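Local coordinates for pili retraction protein PilT (Thermus thermophilus, PDB 5FL3), which binds ADP and probably hydrolyses ATP to drive retraction of type IV pili, as a member of the GSP E family of secretion ATPases, at residues L29-P35 with G47-P53; S147-A151 with E173-K177; L294-V300 with Q312-M317. One frame throughout, in Å; residues are numbered along the deposited sequence.

Contact 1. Residues L29-P35 with G47-P53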
# COMPACT_ATOMS: atom_id res chain seq x y z
N LEU A 29 12.75 -18.85 3.87
CA LEU A 29 13.72 -19.91 4.15
C LEU A 29 13.25 -20.77 5.34
O LEU A 29 13.42 -20.38 6.51
CB LEU A 29 15.11 -19.30 4.40
CG LEU A 29 15.61 -18.50 3.19
CD1 LEU A 29 17.01 -17.92 3.37
CD2 LEU A 29 15.54 -19.36 1.93
N GLN A 30 12.65 -21.91 5.04
CA GLN A 30 12.02 -22.76 6.04
C GLN A 30 12.45 -24.22 5.88
O GLN A 30 12.47 -24.74 4.77
CB GLN A 30 10.49 -22.67 5.94
CG GLN A 30 9.89 -21.31 6.18
CD GLN A 30 10.03 -20.83 7.62
OE1 GLN A 30 10.54 -21.55 8.48
NE2 GLN A 30 9.59 -19.61 7.88
N ALA A 31 12.74 -24.89 6.99
CA ALA A 31 13.14 -26.29 6.95
C ALA A 31 12.07 -27.17 6.32
O ALA A 31 10.88 -27.07 6.65
CB ALA A 31 13.50 -26.80 8.36
N GLY A 32 12.48 -28.04 5.40
CA GLY A 32 11.57 -28.98 4.78
C GLY A 32 11.01 -28.49 3.46
O GLY A 32 10.28 -29.21 2.78
N ALA A 33 11.34 -27.26 3.11
CA ALA A 33 10.94 -26.70 1.83
C ALA A 33 12.16 -26.19 1.09
O ALA A 33 13.20 -25.96 1.69
CB ALA A 33 9.94 -25.60 2.02
N PRO A 34 12.04 -26.03 -0.22
CA PRO A 34 13.17 -25.37 -0.86
C PRO A 34 13.09 -23.86 -0.61
O PRO A 34 12.03 -23.37 -0.21
CB PRO A 34 12.97 -25.71 -2.33
CG PRO A 34 11.47 -25.79 -2.46
CD PRO A 34 10.97 -26.38 -1.17
N PRO A 35 14.20 -23.14 -0.83
CA PRO A 35 14.13 -21.67 -0.83
C PRO A 35 12.98 -21.20 -1.71
O PRO A 35 12.88 -21.58 -2.87
CB PRO A 35 15.49 -21.26 -1.41
CG PRO A 35 16.40 -22.36 -1.00
CD PRO A 35 15.57 -23.62 -1.10
N GLY A 47 14.45 -23.34 -6.35
CA GLY A 47 15.33 -24.46 -6.10
C GLY A 47 14.48 -25.69 -5.87
O GLY A 47 13.28 -25.58 -5.60
N ASN A 48 15.10 -26.87 -5.95
CA ASN A 48 14.35 -28.13 -5.94
C ASN A 48 14.64 -28.97 -4.71
O ASN A 48 13.97 -29.95 -4.45
CB ASN A 48 14.66 -28.92 -7.21
CG ASN A 48 16.15 -29.09 -7.43
OD1 ASN A 48 16.95 -28.20 -7.12
ND2 ASN A 48 16.54 -30.24 -7.97
N ARG A 49 15.64 -28.57 -3.95
CA ARG A 49 15.99 -29.29 -2.73
C ARG A 49 15.47 -28.59 -1.46
O ARG A 49 15.70 -27.40 -1.25
CB ARG A 49 17.51 -29.46 -2.64
CG ARG A 49 18.17 -29.90 -3.95
CD ARG A 49 17.98 -31.38 -4.20
NE ARG A 49 18.45 -32.21 -3.09
CZ ARG A 49 17.71 -33.15 -2.49
NH1 ARG A 49 16.46 -33.37 -2.90
NH2 ARG A 49 18.20 -33.86 -1.49
N PRO A 50 14.75 -29.35 -0.62
CA PRO A 50 14.33 -28.90 0.71
C PRO A 50 15.49 -28.45 1.58
O PRO A 50 16.48 -29.17 1.67
CB PRO A 50 13.68 -30.15 1.31
CG PRO A 50 13.18 -30.89 0.13
CD PRO A 50 14.11 -30.61 -1.01
N LEU A 51 15.38 -27.28 2.20
CA LEU A 51 16.35 -26.85 3.19
C LEU A 51 16.26 -27.74 4.43
O LEU A 51 15.17 -28.13 4.85
CB LEU A 51 16.11 -25.39 3.58
CG LEU A 51 16.23 -24.36 2.46
CD1 LEU A 51 15.24 -23.24 2.68
CD2 LEU A 51 17.64 -23.80 2.35
N THR A 52 17.41 -28.07 5.02
CA THR A 52 17.42 -28.81 6.28
C THR A 52 17.51 -27.81 7.42
O THR A 52 17.94 -26.67 7.21
CB THR A 52 18.60 -29.80 6.36
OG1 THR A 52 19.83 -29.06 6.40
CG2 THR A 52 18.59 -30.76 5.16
N PRO A 53 17.11 -28.23 8.63
CA PRO A 53 17.30 -27.36 9.78
C PRO A 53 18.74 -26.83 9.85
O PRO A 53 18.96 -25.62 10.07
CB PRO A 53 17.00 -28.27 10.97
CG PRO A 53 16.06 -29.29 10.42
CD PRO A 53 16.34 -29.45 8.96
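A type II beta turn running from Gln-30 to Ala-33, following strand 26-30, is clasped here by Leu-51, whose backbone and side chain both engage it. The two polar links use the main chain of Leu-51 in both directions. Gly-32 N donates to Leu-51 O at 2.7 Å, in the carbonyl plane and nearly straight (173°). Leu-51 N gives its hydrogen to Ala-33 O at 2.6 Å, approaching from above that carbonyl's plane by 44°. Gly-32 suits the turn because its backbone angles would jam a CB against the preceding carbonyl oxygen. The Leu-51 side chain, with CG beside the backbone N (chi1 -61°), runs past Ala-33 O toward Leu-29 and Pro-35. Its CD1 touches both of these residues, while CD2 lies against the Pro-35 ring. Leu-51 CD1 is 4.0 Å from Leu-29 CD2. Leu-51 CG rests 3.7 Å from Pro-35 CD, the proline ring lying obliquely across the leucine.

All this belongs to the N-terminal antiparallel sheet, the PAS-like domain of PilT-type ATPases, where strand 26-30 pairs with strand 100-108 and Val-56 of helix 53-63 continues the apolar patch around Leu-51. Toward that helix, Ala-31 CB meets Pro-53 CD at 3.9 Å. Thr-52, the N-cap, caps a helix amide through OG1, while Glu-55 accepts from Thr-52 N, an exchange consistent with a capping box. Farther from the helix, the Pro-34 ring packs on main-chain oxygens: Pro-34 CB lies 3.3 Å from Gly-47 O, and Pro-34 CA makes a C-H...O contact with Arg-49 O.

Contact 2. Residues S147-A151 with E173-K177. With ADP (adenosine-5'-diphosphate), chain B.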
# COMPACT_ATOMS: atom_id res chain seq x y z
N SER A 147 0.97 0.38 -0.89
CA SER A 147 2.31 0.91 -0.58
C SER A 147 2.97 1.53 -1.81
O SER A 147 3.70 2.53 -1.72
CB SER A 147 3.22 -0.20 -0.05
OG SER A 147 2.65 -0.83 1.07
N THR A 148 2.74 0.89 -2.94
CA THR A 148 3.39 1.24 -4.19
C THR A 148 2.75 2.47 -4.79
O THR A 148 3.44 3.38 -5.24
CB THR A 148 3.32 0.07 -5.19
OG1 THR A 148 3.87 -1.11 -4.58
CG2 THR A 148 4.11 0.39 -6.40
N THR A 149 1.43 2.52 -4.78
CA THR A 149 0.79 3.71 -5.26
C THR A 149 1.26 4.90 -4.43
O THR A 149 1.64 5.95 -4.99
CB THR A 149 -0.69 3.58 -5.23
OG1 THR A 149 -1.06 2.62 -6.23
CG2 THR A 149 -1.36 4.91 -5.52
N LEU A 150 1.31 4.71 -3.10
CA LEU A 150 1.77 5.76 -2.20
C LEU A 150 3.22 6.16 -2.48
O LEU A 150 3.54 7.34 -2.51
CB LEU A 150 1.63 5.34 -0.74
CG LEU A 150 0.21 5.31 -0.18
CD1 LEU A 150 0.25 4.84 1.26
CD2 LEU A 150 -0.49 6.64 -0.30
N ALA A 151 4.09 5.17 -2.70
CA ALA A 151 5.48 5.48 -2.96
C ALA A 151 5.64 6.28 -4.27
O ALA A 151 6.51 7.14 -4.36
CB ALA A 151 6.28 4.22 -3.01
N GLU A 173 8.41 0.37 3.42
CA GLU A 173 8.42 -0.52 2.25
C GLU A 173 9.31 0.04 1.15
O GLU A 173 9.96 -0.71 0.43
CB GLU A 173 6.99 -0.74 1.72
CG GLU A 173 6.00 -1.45 2.70
CD GLU A 173 6.31 -2.93 2.89
OE1 GLU A 173 7.24 -3.43 2.20
OE2 GLU A 173 5.64 -3.59 3.74
N PHE A 174 9.33 1.36 1.02
CA PHE A 174 10.16 2.05 0.04
C PHE A 174 11.05 3.09 0.71
O PHE A 174 10.58 3.80 1.61
CB PHE A 174 9.29 2.73 -1.01
CG PHE A 174 8.64 1.77 -1.94
CD1 PHE A 174 9.29 1.36 -3.10
CD2 PHE A 174 7.38 1.28 -1.67
CE1 PHE A 174 8.68 0.48 -3.96
CE2 PHE A 174 6.77 0.39 -2.52
CZ PHE A 174 7.42 -0.01 -3.67
N LEU A 175 12.31 3.17 0.28
CA LEU A 175 13.23 4.21 0.76
C LEU A 175 13.31 5.37 -0.23
O LEU A 175 13.65 5.20 -1.40
CB LEU A 175 14.61 3.62 0.99
CG LEU A 175 14.65 2.61 2.12
CD1 LEU A 175 15.99 1.89 2.13
CD2 LEU A 175 14.36 3.29 3.46
N HIS A 176 12.98 6.57 0.25
CA HIS A 176 13.07 7.76 -0.57
C HIS A 176 14.33 8.52 -0.26
O HIS A 176 14.72 8.65 0.90
CB HIS A 176 11.87 8.69 -0.34
CG HIS A 176 10.56 8.08 -0.70
ND1 HIS A 176 10.02 8.16 -1.96
CD2 HIS A 176 9.66 7.39 0.05
CE1 HIS A 176 8.85 7.55 -1.98
NE2 HIS A 176 8.61 7.07 -0.77
N LYS A 177 14.98 9.02 -1.30
CA LYS A 177 16.07 9.95 -1.06
C LYS A 177 15.54 11.38 -1.17
O LYS A 177 14.45 11.60 -1.69
CB LYS A 177 17.23 9.69 -2.03
CG LYS A 177 16.88 9.87 -3.46
CD LYS A 177 18.01 9.43 -4.36
CE LYS A 177 17.69 9.70 -5.83
NZ LYS A 177 17.70 11.17 -6.13
PB ADP B . -0.16 -3.45 -0.31
O1B ADP B . 0.07 -4.69 0.54
O2B ADP B . -1.61 -3.23 -0.70
O3B ADP B . 0.51 -2.19 0.19
PA ADP B . 2.10 -3.57 -2.14
O1A ADP B . 2.96 -4.14 -1.03
O2A ADP B . 2.39 -2.19 -2.72
O3A ADP B . 0.54 -3.75 -1.73
O5' ADP B . 2.14 -4.58 -3.40
C5' ADP B . 2.27 -6.00 -3.26
C4' ADP B . 2.97 -6.49 -4.54
O4' ADP B . 2.26 -6.04 -5.69
C3' ADP B . 4.40 -5.99 -4.65
O3' ADP B . 5.21 -7.13 -4.91
C2' ADP B . 4.39 -5.01 -5.82
O2' ADP B . 5.54 -5.14 -6.67
C1' ADP B . 3.14 -5.36 -6.61
N9 ADP B . 2.45 -4.16 -7.17
C8 ADP B . 2.24 -2.99 -6.52
N7 ADP B . 1.58 -2.09 -7.30
C5 ADP B . 1.36 -2.69 -8.50
C6 ADP B . 0.72 -2.30 -9.78
N6 ADP B . 0.17 -1.08 -9.91
N1 ADP B . 0.70 -3.23 -10.79
C2 ADP B . 1.25 -4.46 -10.64
N3 ADP B . 1.84 -4.88 -9.51
C4 ADP B . 1.94 -4.05 -8.42
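Phe-174 packs on Ala-151 in a largely non-bonded contact of a loop with the nucleotide-binding helix, where the P-loop (Walker A) of the ATPase domain runs into helix 146-160. Residues 173-177 lie between strands 164-169 and 182-187. At the centre is a CH-pi contact: Ala-151 CB stands over one face of the Phe-174 ring, 3.8 Å from its centroid and offset toward the rim by CD2. Thr-148 OG1 comes to the edge of the same ring, 3.8 Å from Phe-174 CZ. Replacing Phe-174 by an alanine is likely to open a gap beside the helix, leaving the Ala-151 methyl without its aromatic cover and Thr-148 without a ring edge alongside.

The first residues of this helical segment, Ser-147 and Thr-148, bind the diphosphate. Ser-147 holds OG beside its own backbone N (chi1 -56°), and both atoms donate to ADP O3B, N at 2.8 Å and OG at 2.7 Å. Thr-148 repeats the pattern one residue on: Thr-148 OG1 bonds ADP O2A at 2.6 Å, while the bond from its N to that oxygen is weak. Each phosphate is thus met by an amide and a hydroxyl of one residue, and Lys-146 NZ adds a further bond to the nucleotide.

Glu-173 brings its CG to 3.8 Å from Ser-147 OG, then bends at chi2 (-71°) so that the carboxylate leads away to a salt bridge with Arg-106 of the N-terminal sheet. Farther along the loop, the His-176 ring turns its edge to the helix, with Ala-151 O in the ring plane, 3.4 Å from His-176 CE1.

Contact 3. Residues L294-V300 with Q312-M317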
# COMPACT_ATOMS: atom_id res chain seq x y z
N LEU A 294 -12.67 7.91 -6.72
CA LEU A 294 -13.61 8.93 -6.27
C LEU A 294 -12.87 10.23 -6.04
O LEU A 294 -11.99 10.31 -5.20
CB LEU A 294 -14.33 8.49 -4.99
CG LEU A 294 -15.19 9.57 -4.34
CD1 LEU A 294 -16.16 10.13 -5.36
CD2 LEU A 294 -15.96 9.04 -3.16
N ILE A 295 -13.21 11.27 -6.80
CA ILE A 295 -12.62 12.57 -6.56
C ILE A 295 -13.64 13.45 -5.86
O ILE A 295 -14.79 13.55 -6.28
CB ILE A 295 -12.17 13.24 -7.85
CG1 ILE A 295 -11.08 12.41 -8.53
CG2 ILE A 295 -11.63 14.63 -7.57
CD1 ILE A 295 -9.76 12.46 -7.85
N ALA A 296 -13.21 14.08 -4.77
CA ALA A 296 -14.10 14.89 -3.95
C ALA A 296 -14.37 16.28 -4.56
O ALA A 296 -13.94 17.30 -4.03
CB ALA A 296 -13.54 15.02 -2.55
N THR A 297 -15.10 16.29 -5.67
CA THR A 297 -15.64 17.51 -6.25
C THR A 297 -16.64 18.16 -5.27
O THR A 297 -17.03 17.54 -4.28
CB THR A 297 -16.33 17.21 -7.58
OG1 THR A 297 -17.48 16.40 -7.34
CG2 THR A 297 -15.38 16.45 -8.50
N PRO A 298 -17.02 19.43 -5.54
CA PRO A 298 -18.07 20.05 -4.72
C PRO A 298 -19.34 19.22 -4.66
O PRO A 298 -19.93 19.05 -3.58
CB PRO A 298 -18.32 21.38 -5.44
CG PRO A 298 -16.97 21.73 -6.01
CD PRO A 298 -16.34 20.42 -6.40
N TYR A 299 -19.75 18.67 -5.80
CA TYR A 299 -20.96 17.86 -5.83
C TYR A 299 -20.77 16.60 -4.98
O TYR A 299 -21.65 16.25 -4.19
CB TYR A 299 -21.34 17.51 -7.28
CG TYR A 299 -22.51 16.55 -7.38
CD1 TYR A 299 -23.83 16.99 -7.22
CD2 TYR A 299 -22.30 15.20 -7.62
CE1 TYR A 299 -24.90 16.10 -7.30
CE2 TYR A 299 -23.34 14.31 -7.71
CZ TYR A 299 -24.64 14.75 -7.55
OH TYR A 299 -25.65 13.81 -7.63
N VAL A 300 -19.62 15.93 -5.11
CA VAL A 300 -19.36 14.71 -4.35
C VAL A 300 -19.39 15.00 -2.85
O VAL A 300 -19.81 14.17 -2.04
CB VAL A 300 -18.00 14.09 -4.73
CG1 VAL A 300 -17.60 12.98 -3.76
CG2 VAL A 300 -18.06 13.55 -6.15
N GLN A 312 -25.47 7.84 -4.11
CA GLN A 312 -25.34 8.53 -5.40
C GLN A 312 -23.89 8.81 -5.77
O GLN A 312 -23.59 9.57 -6.69
CB GLN A 312 -26.11 9.85 -5.39
CG GLN A 312 -27.61 9.71 -5.48
CD GLN A 312 -28.33 11.02 -5.15
OE1 GLN A 312 -29.28 11.02 -4.38
NE2 GLN A 312 -27.86 12.13 -5.74
N ILE A 313 -22.99 8.19 -5.03
CA ILE A 313 -21.57 8.26 -5.28
C ILE A 313 -21.26 7.40 -6.50
O ILE A 313 -20.42 7.78 -7.33
CB ILE A 313 -20.77 7.83 -4.00
CG1 ILE A 313 -19.61 8.78 -3.78
CG2 ILE A 313 -20.36 6.37 -4.00
CD1 ILE A 313 -20.06 10.24 -3.74
N LYS A 314 -21.97 6.28 -6.64
CA LYS A 314 -21.84 5.38 -7.79
C LYS A 314 -22.02 6.14 -9.09
O LYS A 314 -21.16 6.13 -9.97
CB LYS A 314 -22.87 4.26 -7.69
CG LYS A 314 -22.77 3.21 -8.80
CD LYS A 314 -23.57 1.97 -8.44
CE LYS A 314 -25.00 2.05 -8.93
NZ LYS A 314 -25.12 1.63 -10.35
N GLU A 315 -23.16 6.82 -9.18
CA GLU A 315 -23.53 7.52 -10.39
C GLU A 315 -22.52 8.63 -10.66
O GLU A 315 -22.09 8.84 -11.79
CB GLU A 315 -24.98 8.05 -10.27
CG GLU A 315 -26.07 6.93 -10.16
CD GLU A 315 -26.27 6.32 -8.74
OE1 GLU A 315 -25.57 6.71 -7.79
OE2 GLU A 315 -27.12 5.41 -8.58
N ALA A 316 -22.09 9.30 -9.59
CA ALA A 316 -21.12 10.38 -9.66
C ALA A 316 -19.81 9.93 -10.29
O ALA A 316 -19.21 10.65 -11.10
CB ALA A 316 -20.86 10.94 -8.28
N MET A 317 -19.36 8.75 -9.89
CA MET A 317 -18.13 8.18 -10.42
C MET A 317 -18.27 7.78 -11.89
O MET A 317 -17.41 8.09 -12.73
CB MET A 317 -17.70 6.97 -9.58
CG MET A 317 -16.84 7.35 -8.38
SD MET A 317 -16.36 5.97 -7.34
CE MET A 317 -17.94 5.57 -6.61
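Leu-294 and Val-300 receive Ile-313 of the short helix 313-318 at a strand-to-helix corner, where edge strand 287-295 of the ATPase domain's mixed sheet gives way to helix 298-305. Leu-294 carries CG anti to its amide nitrogen (chi1 172°), which spreads the isobutyl group across Ile-313: Leu-294 CD2 is 3.7 Å from Ile-313 CG1, the two chains crossing at about a right angle. Ile-313 is shared between both elements, since its CD1 reaches on to Val-300 CG1 at 3.7 Å. One helical turn later, Met-317 runs straight through chi2 (178°), which brings its SD to 4.0 Å from Leu-294 CB, again crosswise; the bend comes after the sulfur, at chi3. Ala-243 and Ile-247 of helix 243-251 also touch Leu-294.

The corner itself is held by Thr-297, the N-cap of helix 298-305, whose OG1 accepts from Val-300 N at 3.1 Å. Tyr-299 sends its ring across the start of the small helix and meets Ala-316 CB edge-on, 4.2 Å from Tyr-299 CE2. Gln-312, stretched out beyond CG, comes across the end of this ring with its amide plane turned 40° from it, and Gln-312 NE2 makes a weak hydrogen bond to Tyr-299 OH at 3.4 Å.

From the N terminus, contact 1 closes first, a short loop through strands 36-39 and 42-45 that ties the sheet of the N-terminal domain to the start of helix 53-63. After strand 100-108 the chain enters the ATPase domain, where contact 2 closes a loop through the rest of helix 146-160 and strand 164-169, beside the nucleotide. Contact 3 comes last, closing a loop through the rest of helix 298-305 and folding helix 313-318 against that helix's start and edge strand 287-295. The three follow in series; none nests in or crosses another. Contacts 1 and 3 lie on opposite sides of the chain's centre, their own centres about 51 Å apart; contact 2 sits near the middle and touches neither.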